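Local coordinates for sensor protein kinase WalK (Staphylococcus aureus, PDB 4YWZ), which probably senses an extracellular signal and, as a histidine kinase, relays it by phosphorylation in the essential WalKR two-component system, at residues 67-72 against 94-99; 121-126 against 131-136. The protein carries 1 engineered substitution. All coordinates share one frame; numbering follows the deposited sequence.

Overall arrangement
Following the chain from its long N-terminal helix 7-37 into the five-stranded antiparallel sheet of the Cache-type receptor domain, interaction 1 comes first. It closes a loop of 21 residues by bringing the turn between strands 59-66 and 71-74 against the end of helix 90-98. Interaction 2 opens only after that loop has closed, and pairs strands 114-126 and 129-138 across a hairpin with four residues between its segments. The two contacts therefore run in series, neither nested nor crossed. In space they are neighbours, their centres about 7 Å apart, because Ala95 and Leu96 of the helix rest on Gly132 and Asn133, joining the helix and an edge turn to the central strands.

Interaction 1 (67-72 against 94-99); sequences KDQIII and KALSLG
The flat carbonyl group of Lys67 presents one face to Leu96, whose CD1 lies above the peptide plane, 4.0 Å from Lys67 O. In the amide of Gln69, OE1 is hydrogen-bonded to NE2 of Gln93 of the same helix, just before 94-99, while the methylene CG makes the contact, 3.7 Å from Leu96 CD1. The aliphatic stem and the leucine branch run obliquely past each other. CG of Gln69 stands beside its own backbone N (chi1 -56°), and the nearly straight chain beyond carries the amide on to the helix. Lys67 and Asp68 have type I turn angles and Gln69 a positive phi, a turn stabilised by Asp66 OD1 through the backbone N of Ile70. Leu96 is thus shared: CD1 meets the turn, whereas CD2 approaches Gly132 of the sheet. The ammonium group of Lys67 reaches strand 129-138, to which Gly132 belongs, and donates to Val130 O. With no hydrogen bond between the two segments and just 115 Å² buried, this is a small surface contact in which one methyl group supplies the van der Waals touch, and polar ties come from outside the two segments, from Gln93 and Val130.

Interaction 2 (121-126 against 131-136); sequences NIPVKV and IGNIYI
Asn121 and Asn133 meet at the tightly packed end of this hairpin, where Asn133 ND2 donates to Asn121 OD1 over 2.9 Å. The bond runs diagonally between two non-hydrogen-bonded pairs, Asn121 with Tyr135 and Pro123 with Asn133. The side chains cross at about a right angle, and their amide planes are turned 53° apart. The acceptor lies near the plane of the Asn133 amide; the donor stands well above the Asn121 carbonyl plane and not on a lone pair. OD1 of Asn121 also sits at the edge of the Tyr135 ring, 3.5 Å from Tyr135 CD2. The other half of the Asn121 amide, ND2, is held by Asn102 and Ser91, so its rotation is fixed from both ends.

Flanked by those two pairs, Ile122 and Ile134 are a hydrogen-bonded pair of the antiparallel ladder, with Ile134 N to Ile122 O at 2.8 Å and nearly straight at 172°. On the face that carries these isoleucines, their side chains lie side by side, Ile122 CG2 being 3.7 Å from Ile134 CB. Val124 CG2 then crosses obliquely onto Ile134 CD1, also at 3.7 Å.

Toward the turn the bonds persist but the side chains become partly exposed. Val124 receives Ile131 N on its O at 2.9 Å and donates to Gly132 O, so two residues face one, resembling a classic beta bulge. Here Val126 CG2 is 3.9 Å from Ile131 CG2, and Tyr34 of helix 7-37 touches both residues. CG1 of Ile131 occupies the position between backbone N and carbonyl carbon (chi1 60°), which brings it against Val124.

The chemistry thus divides the hairpin: a buried polar network beneath helix 90-98 gives directional grip on one face, while the opposite face is held by branched aliphatic packing whose outer end, at Val126 and Ile131, is partly open to solvent.

Interaction 1 (67-72 against 94-99)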
ATOM      1  N   LYS A  67      24.840  -7.955 -16.046  1.00 27.58           N
ATOM      2  CA  LYS A  67      26.182  -7.742 -15.440  1.00 33.80           C
ATOM      3  C   LYS A  67      27.041  -6.653 -15.986  1.00 33.55           C
ATOM      4  O   LYS A  67      27.831  -6.032 -15.290  1.00 32.22           O
ATOM      5  CB  LYS A  67      27.039  -9.023 -15.639  1.00 40.61           C
ATOM      6  CG  LYS A  67      26.761 -10.118 -14.691  1.00 44.95           C
ATOM      7  CD  LYS A  67      27.984 -11.042 -14.643  1.00 44.70           C
ATOM      8  CE  LYS A  67      28.987 -10.625 -13.563  1.00 56.13           C
ATOM      9  NZ  LYS A  67      28.597 -11.016 -12.144  1.00 52.66           N
ATOM     10  N   ASP A  68      26.901  -6.421 -17.270  1.00 30.94           N
ATOM     11  CA  ASP A  68      27.615  -5.379 -17.924  1.00 29.56           C
ATOM     12  C   ASP A  68      26.871  -4.073 -17.998  1.00 27.72           C
ATOM     13  O   ASP A  68      27.197  -3.184 -18.767  1.00 31.30           O
ATOM     14  CB  ASP A  68      27.941  -5.835 -19.384  1.00 37.83           C
ATOM     15  CG  ASP A  68      28.782  -7.109 -19.436  1.00 40.13           C
ATOM     16  OD1 ASP A  68      29.644  -7.306 -18.598  1.00 43.98           O
ATOM     17  OD2 ASP A  68      28.508  -7.956 -20.269  1.00 45.31           O
ATOM     18  N   GLN A  69      25.798  -3.903 -17.174  1.00 26.15           N
ATOM     19  CA  GLN A  69      25.040  -2.683 -17.070  1.00 24.97           C
ATOM     20  C   GLN A  69      24.162  -2.372 -18.258  1.00 23.16           C
ATOM     21  O   GLN A  69      23.666  -1.244 -18.434  1.00 22.77           O
ATOM     22  CB  GLN A  69      25.932  -1.509 -16.680  1.00 29.00           C
ATOM     23  CG  GLN A  69      26.659  -1.809 -15.411  1.00 30.42           C
ATOM     24  CD  GLN A  69      27.668  -0.769 -15.127  1.00 37.66           C
ATOM     25  OE1 GLN A  69      27.321   0.448 -14.938  1.00 35.91           O
ATOM     26  NE2 GLN A  69      28.921  -1.243 -14.929  1.00 43.61           N
ATOM     27  N   ILE A  70      23.862  -3.373 -19.068  1.00 22.64           N
ATOM     28  CA  ILE A  70      22.976  -3.152 -20.198  1.00 22.55           C
ATOM     29  C   ILE A  70      21.541  -3.381 -19.783  1.00 19.25           C
ATOM     30  O   ILE A  70      21.231  -4.383 -19.094  1.00 20.41           O
ATOM     31  CB  ILE A  70      23.317  -4.188 -21.303  1.00 24.99           C
ATOM     32  CG1 ILE A  70      24.776  -4.055 -21.779  1.00 30.21           C
ATOM     33  CG2 ILE A  70      22.353  -4.024 -22.472  1.00 26.09           C
ATOM     34  CD1 ILE A  70      25.072  -2.700 -22.299  1.00 32.19           C
ATOM     35  N   ILE A  71      20.680  -2.424 -20.131  1.00 20.85           N
ATOM     36  CA  ILE A  71      19.258  -2.530 -19.895  1.00 18.90           C
ATOM     37  C   ILE A  71      18.685  -3.579 -20.822  1.00 22.01           C
ATOM     38  O   ILE A  71      18.675  -3.403 -22.047  1.00 24.53           O
ATOM     39  CB  ILE A  71      18.556  -1.210 -20.012  1.00 20.03           C
ATOM     40  CG1 ILE A  71      19.103  -0.234 -18.974  1.00 21.59           C
ATOM     41  CG2 ILE A  71      17.060  -1.364 -19.773  1.00 22.01           C
ATOM     42  CD1 ILE A  71      18.824   1.231 -19.213  1.00 24.19           C
ATOM     43  N   ILE A  72      18.163  -4.644 -20.233  1.00 20.35           N
ATOM     44  CA  ILE A  72      17.638  -5.820 -20.987  1.00 21.94           C
ATOM     45  C   ILE A  72      16.175  -5.691 -21.207  1.00 25.07           C
ATOM     46  O   ILE A  72      15.610  -6.069 -22.322  1.00 24.86           O
ATOM     47  CB  ILE A  72      17.971  -7.139 -20.202  1.00 23.18           C
ATOM     48  CG1 ILE A  72      19.479  -7.372 -20.049  1.00 29.57           C
ATOM     49  CG2 ILE A  72      17.355  -8.372 -20.870  1.00 26.35           C
ATOM     50  CD1 ILE A  72      20.219  -7.285 -21.366  1.00 25.68           C
ATOM     51  N   LYS A  94      26.693  -0.202  -7.853  1.00 18.19           N
ATOM     52  CA  LYS A  94      26.927  -0.572  -6.478  1.00 19.51           C
ATOM     53  C   LYS A  94      26.289  -1.970  -6.196  1.00 19.85           C
ATOM     54  O   LYS A  94      26.882  -2.891  -5.653  1.00 21.08           O
ATOM     55  CB  LYS A  94      26.596   0.475  -5.488  1.00 21.73           C
ATOM     56  CG  LYS A  94      26.840   0.115  -4.072  1.00 25.09           C
ATOM     57  CD  LYS A  94      26.482   1.280  -3.146  1.00 28.69           C
ATOM     58  CE  LYS A  94      26.943   0.985  -1.758  1.00 40.62           C
ATOM     59  NZ  LYS A  94      26.220   1.734  -0.711  1.00 48.62           N
ATOM     60  N   ALA A  95      25.033  -2.142  -6.565  1.00 18.75           N
ATOM     61  CA  ALA A  95      24.377  -3.465  -6.353  1.00 18.91           C
ATOM     62  C   ALA A  95      25.045  -4.597  -7.078  1.00 19.11           C
ATOM     63  O   ALA A  95      25.206  -5.689  -6.545  1.00 19.70           O
ATOM     64  CB  ALA A  95      22.923  -3.351  -6.821  1.00 18.82           C
ATOM     65  N   LEU A  96      25.411  -4.355  -8.319  1.00 18.30           N
ATOM     66  CA  LEU A  96      26.076  -5.372  -9.149  1.00 19.39           C
ATOM     67  C   LEU A  96      27.421  -5.774  -8.508  1.00 23.13           C
ATOM     68  O   LEU A  96      27.793  -6.984  -8.545  1.00 23.59           O
ATOM     69  CB  LEU A  96      26.289  -4.852 -10.529  1.00 20.37           C
ATOM     70  CG  LEU A  96      25.101  -4.739 -11.474  1.00 17.82           C
ATOM     71  CD1 LEU A  96      25.524  -4.044 -12.726  1.00 21.07           C
ATOM     72  CD2 LEU A  96      24.349  -6.054 -11.814  1.00 20.76           C
ATOM     73  N   SER A  97      28.158  -4.788  -8.055  1.00 22.47           N
ATOM     74  CA  SER A  97      29.538  -5.070  -7.445  1.00 23.43           C
ATOM     75  C   SER A  97      29.560  -5.679  -6.135  1.00 26.39           C
ATOM     76  O   SER A  97      30.455  -6.450  -5.822  1.00 26.48           O
ATOM     77  CB  SER A  97      30.391  -3.788  -7.309  1.00 28.16           C
ATOM     78  OG  SER A  97      30.562  -3.249  -8.599  1.00 35.87           O
ATOM     79  N   LEU A  98      28.690  -5.229  -5.276  1.00 20.21           N
ATOM     80  CA  LEU A  98      28.587  -5.678  -3.890  1.00 22.44           C
ATOM     81  C   LEU A  98      27.707  -6.876  -3.744  1.00 23.14           C
ATOM     82  O   LEU A  98      27.808  -7.591  -2.722  1.00 23.09           O
ATOM     83  CB  LEU A  98      28.133  -4.583  -2.963  1.00 25.27           C
ATOM     84  CG  LEU A  98      28.991  -3.296  -2.836  1.00 28.93           C
ATOM     85  CD1 LEU A  98      28.403  -2.315  -1.876  1.00 28.69           C
ATOM     86  CD2 LEU A  98      30.383  -3.713  -2.390  1.00 32.90           C
ATOM     87  N   GLY A  99      26.771  -7.142  -4.709  1.00 21.40           N
ATOM     88  CA  GLY A  99      25.765  -8.173  -4.484  1.00 22.69           C
ATOM     89  C   GLY A  99      24.829  -7.881  -3.320  1.00 22.20           C
ATOM     90  O   GLY A  99      24.395  -8.809  -2.655  1.00 22.66           O
TER

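Interaction 2 (121-126 against 131-136)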
ATOM      1  N   ASN A 121      17.166  -1.101  -5.706  1.00 15.33           N
ATOM      2  CA  ASN A 121      17.856  -2.052  -6.480  1.00 14.68           C
ATOM      3  C   ASN A 121      18.099  -3.362  -5.650  1.00 14.54           C
ATOM      4  O   ASN A 121      18.516  -3.308  -4.490  1.00 16.15           O
ATOM      5  CB  ASN A 121      19.254  -1.535  -6.804  1.00 15.75           C
ATOM      6  CG  ASN A 121      19.248  -0.418  -7.798  1.00 16.90           C
ATOM      7  OD1 ASN A 121      18.773  -0.609  -8.898  1.00 17.85           O
ATOM      8  ND2 ASN A 121      19.748   0.698  -7.422  1.00 16.80           N
ATOM      9  N   ILE A 122      17.772  -4.468  -6.304  1.00 14.26           N
ATOM     10  CA  ILE A 122      18.097  -5.809  -5.758  1.00 16.44           C
ATOM     11  C   ILE A 122      18.810  -6.622  -6.807  1.00 16.84           C
ATOM     12  O   ILE A 122      18.349  -6.843  -7.910  1.00 17.87           O
ATOM     13  CB  ILE A 122      16.873  -6.551  -5.163  1.00 20.91           C
ATOM     14  CG1 ILE A 122      17.349  -7.919  -4.605  1.00 22.59           C
ATOM     15  CG2 ILE A 122      15.732  -6.666  -6.121  1.00 18.78           C
ATOM     16  CD1 ILE A 122      16.298  -8.665  -3.813  1.00 23.97           C
ATOM     17  N   PRO A 123      20.049  -7.031  -6.470  1.00 16.74           N
ATOM     18  CA  PRO A 123      20.753  -7.858  -7.430  1.00 18.87           C
ATOM     19  C   PRO A 123      20.151  -9.265  -7.501  1.00 16.51           C
ATOM     20  O   PRO A 123      19.711  -9.769  -6.478  1.00 18.45           O
ATOM     21  CB  PRO A 123      22.201  -7.947  -6.834  1.00 19.70           C
ATOM     22  CG  PRO A 123      22.137  -7.589  -5.424  1.00 23.07           C
ATOM     23  CD  PRO A 123      20.868  -6.713  -5.296  1.00 16.88           C
ATOM     24  N   VAL A 124      20.199  -9.837  -8.685  1.00 18.33           N
ATOM     25  CA  VAL A 124      19.733 -11.193  -8.992  1.00 19.56           C
ATOM     26  C   VAL A 124      20.955 -12.108  -8.939  1.00 19.41           C
ATOM     27  O   VAL A 124      21.925 -11.819  -9.604  1.00 18.34           O
ATOM     28  CB  VAL A 124      18.986 -11.324 -10.297  1.00 21.88           C
ATOM     29  CG1 VAL A 124      18.494 -12.745 -10.494  1.00 23.94           C
ATOM     30  CG2 VAL A 124      17.838 -10.306 -10.350  1.00 27.06           C
ATOM     31  N   LYS A 125      20.889 -13.119  -8.046  1.00 20.39           N
ATOM     32  CA  LYS A 125      22.034 -14.103  -7.898  1.00 19.90           C
ATOM     33  C   LYS A 125      21.577 -15.457  -8.332  1.00 22.43           C
ATOM     34  O   LYS A 125      20.440 -15.887  -8.021  1.00 23.47           O
ATOM     35  CB  LYS A 125      22.545 -14.159  -6.489  1.00 21.31           C
ATOM     36  CG  LYS A 125      23.147 -12.851  -6.009  1.00 21.46           C
ATOM     37  CD  LYS A 125      23.653 -12.961  -4.637  1.00 25.78           C
ATOM     38  CE  LYS A 125      24.330 -11.697  -4.231  1.00 28.78           C
ATOM     39  NZ  LYS A 125      24.773 -11.798  -2.819  1.00 31.34           N
ATOM     40  N   VAL A 126      22.428 -16.160  -9.101  1.00 19.23           N
ATOM     41  CA  VAL A 126      22.171 -17.529  -9.463  1.00 19.92           C
ATOM     42  C   VAL A 126      23.471 -18.266  -9.028  1.00 19.49           C
ATOM     43  O   VAL A 126      24.565 -17.807  -9.333  1.00 19.79           O
ATOM     44  CB  VAL A 126      22.033 -17.681 -10.930  1.00 22.38           C
ATOM     45  CG1 VAL A 126      21.896 -19.167 -11.325  1.00 23.12           C
ATOM     46  CG2 VAL A 126      20.851 -16.826 -11.400  1.00 23.15           C
ATOM     47  N   ILE A 131      23.991 -12.054 -11.571  1.00 20.40           N
ATOM     48  CA  ILE A 131      23.767 -12.067 -12.989  1.00 20.64           C
ATOM     49  C   ILE A 131      23.165 -10.798 -13.595  1.00 20.96           C
ATOM     50  O   ILE A 131      23.004 -10.631 -14.855  1.00 22.24           O
ATOM     51  CB  ILE A 131      22.861 -13.229 -13.432  1.00 25.52           C
ATOM     52  CG1 ILE A 131      21.469 -13.166 -12.776  1.00 23.52           C
ATOM     53  CG2 ILE A 131      23.487 -14.545 -13.137  1.00 27.39           C
ATOM     54  CD1 ILE A 131      20.340 -13.673 -13.665  1.00 31.13           C
ATOM     55  N   GLY A 132      22.740  -9.927 -12.673  1.00 19.87           N
ATOM     56  CA  GLY A 132      21.953  -8.708 -13.123  1.00 20.14           C
ATOM     57  C   GLY A 132      21.353  -8.068 -11.933  1.00 18.98           C
ATOM     58  O   GLY A 132      21.689  -8.422 -10.806  1.00 19.19           O
ATOM     59  N   ASN A 133      20.566  -7.020 -12.166  1.00 19.83           N
ATOM     60  CA  ASN A 133      20.010  -6.228 -11.136  1.00 16.51           C
ATOM     61  C   ASN A 133      18.592  -5.821 -11.522  1.00 15.82           C
ATOM     62  O   ASN A 133      18.339  -5.516 -12.696  1.00 18.28           O
ATOM     63  CB  ASN A 133      20.845  -4.955 -10.902  1.00 17.77           C
ATOM     64  CG  ASN A 133      20.251  -4.042  -9.868  1.00 17.28           C
ATOM     65  OD1 ASN A 133      20.305  -4.310  -8.686  1.00 16.95           O
ATOM     66  ND2 ASN A 133      19.615  -2.936 -10.363  1.00 17.34           N
ATOM     67  N   ILE A 134      17.728  -5.870 -10.514  1.00 16.49           N
ATOM     68  CA  ILE A 134      16.344  -5.401 -10.674  1.00 17.10           C
ATOM     69  C   ILE A 134      16.355  -3.968 -10.121  1.00 15.18           C
ATOM     70  O   ILE A 134      16.693  -3.733  -8.937  1.00 15.67           O
ATOM     71  CB  ILE A 134      15.368  -6.282  -9.818  1.00 17.46           C
ATOM     72  CG1 ILE A 134      15.278  -7.685 -10.431  1.00 18.63           C
ATOM     73  CG2 ILE A 134      13.998  -5.571  -9.670  1.00 18.67           C
ATOM     74  CD1 ILE A 134      14.666  -8.708  -9.462  1.00 23.96           C
ATOM     75  N   TYR A 135      15.999  -2.979 -10.944  1.00 16.95           N
ATOM     76  CA  TYR A 135      15.876  -1.590 -10.587  1.00 15.45           C
ATOM     77  C   TYR A 135      14.373  -1.238 -10.582  1.00 15.20           C
ATOM     78  O   TYR A 135      13.689  -1.529 -11.542  1.00 16.15           O
ATOM     79  CB  TYR A 135      16.552  -0.781 -11.703  1.00 16.55           C
ATOM     80  CG  TYR A 135      16.285   0.722 -11.729  1.00 16.02           C
ATOM     81  CD1 TYR A 135      15.260   1.202 -12.482  1.00 17.21           C
ATOM     82  CD2 TYR A 135      17.115   1.620 -11.077  1.00 18.02           C
ATOM     83  CE1 TYR A 135      15.019   2.579 -12.578  1.00 18.03           C
ATOM     84  CE2 TYR A 135      16.932   2.974 -11.195  1.00 20.32           C
ATOM     85  CZ  TYR A 135      15.820   3.440 -11.925  1.00 17.52           C
ATOM     86  OH  TYR A 135      15.524   4.801 -12.021  1.00 21.22           O
ATOM     87  N   ILE A 136      13.920  -0.661  -9.507  1.00 13.96           N
ATOM     88  CA  ILE A 136      12.506  -0.339  -9.312  1.00 15.21           C
ATOM     89  C   ILE A 136      12.396   1.131  -8.959  1.00 15.89           C
ATOM     90  O   ILE A 136      13.061   1.637  -8.078  1.00 16.23           O
ATOM     91  CB  ILE A 136      11.887  -1.174  -8.230  1.00 15.53           C
ATOM     92  CG1 ILE A 136      11.944  -2.630  -8.588  1.00 17.40           C
ATOM     93  CG2 ILE A 136      10.443  -0.736  -7.962  1.00 17.08           C
ATOM     94  CD1 ILE A 136      11.472  -3.529  -7.484  1.00 20.32           C
TER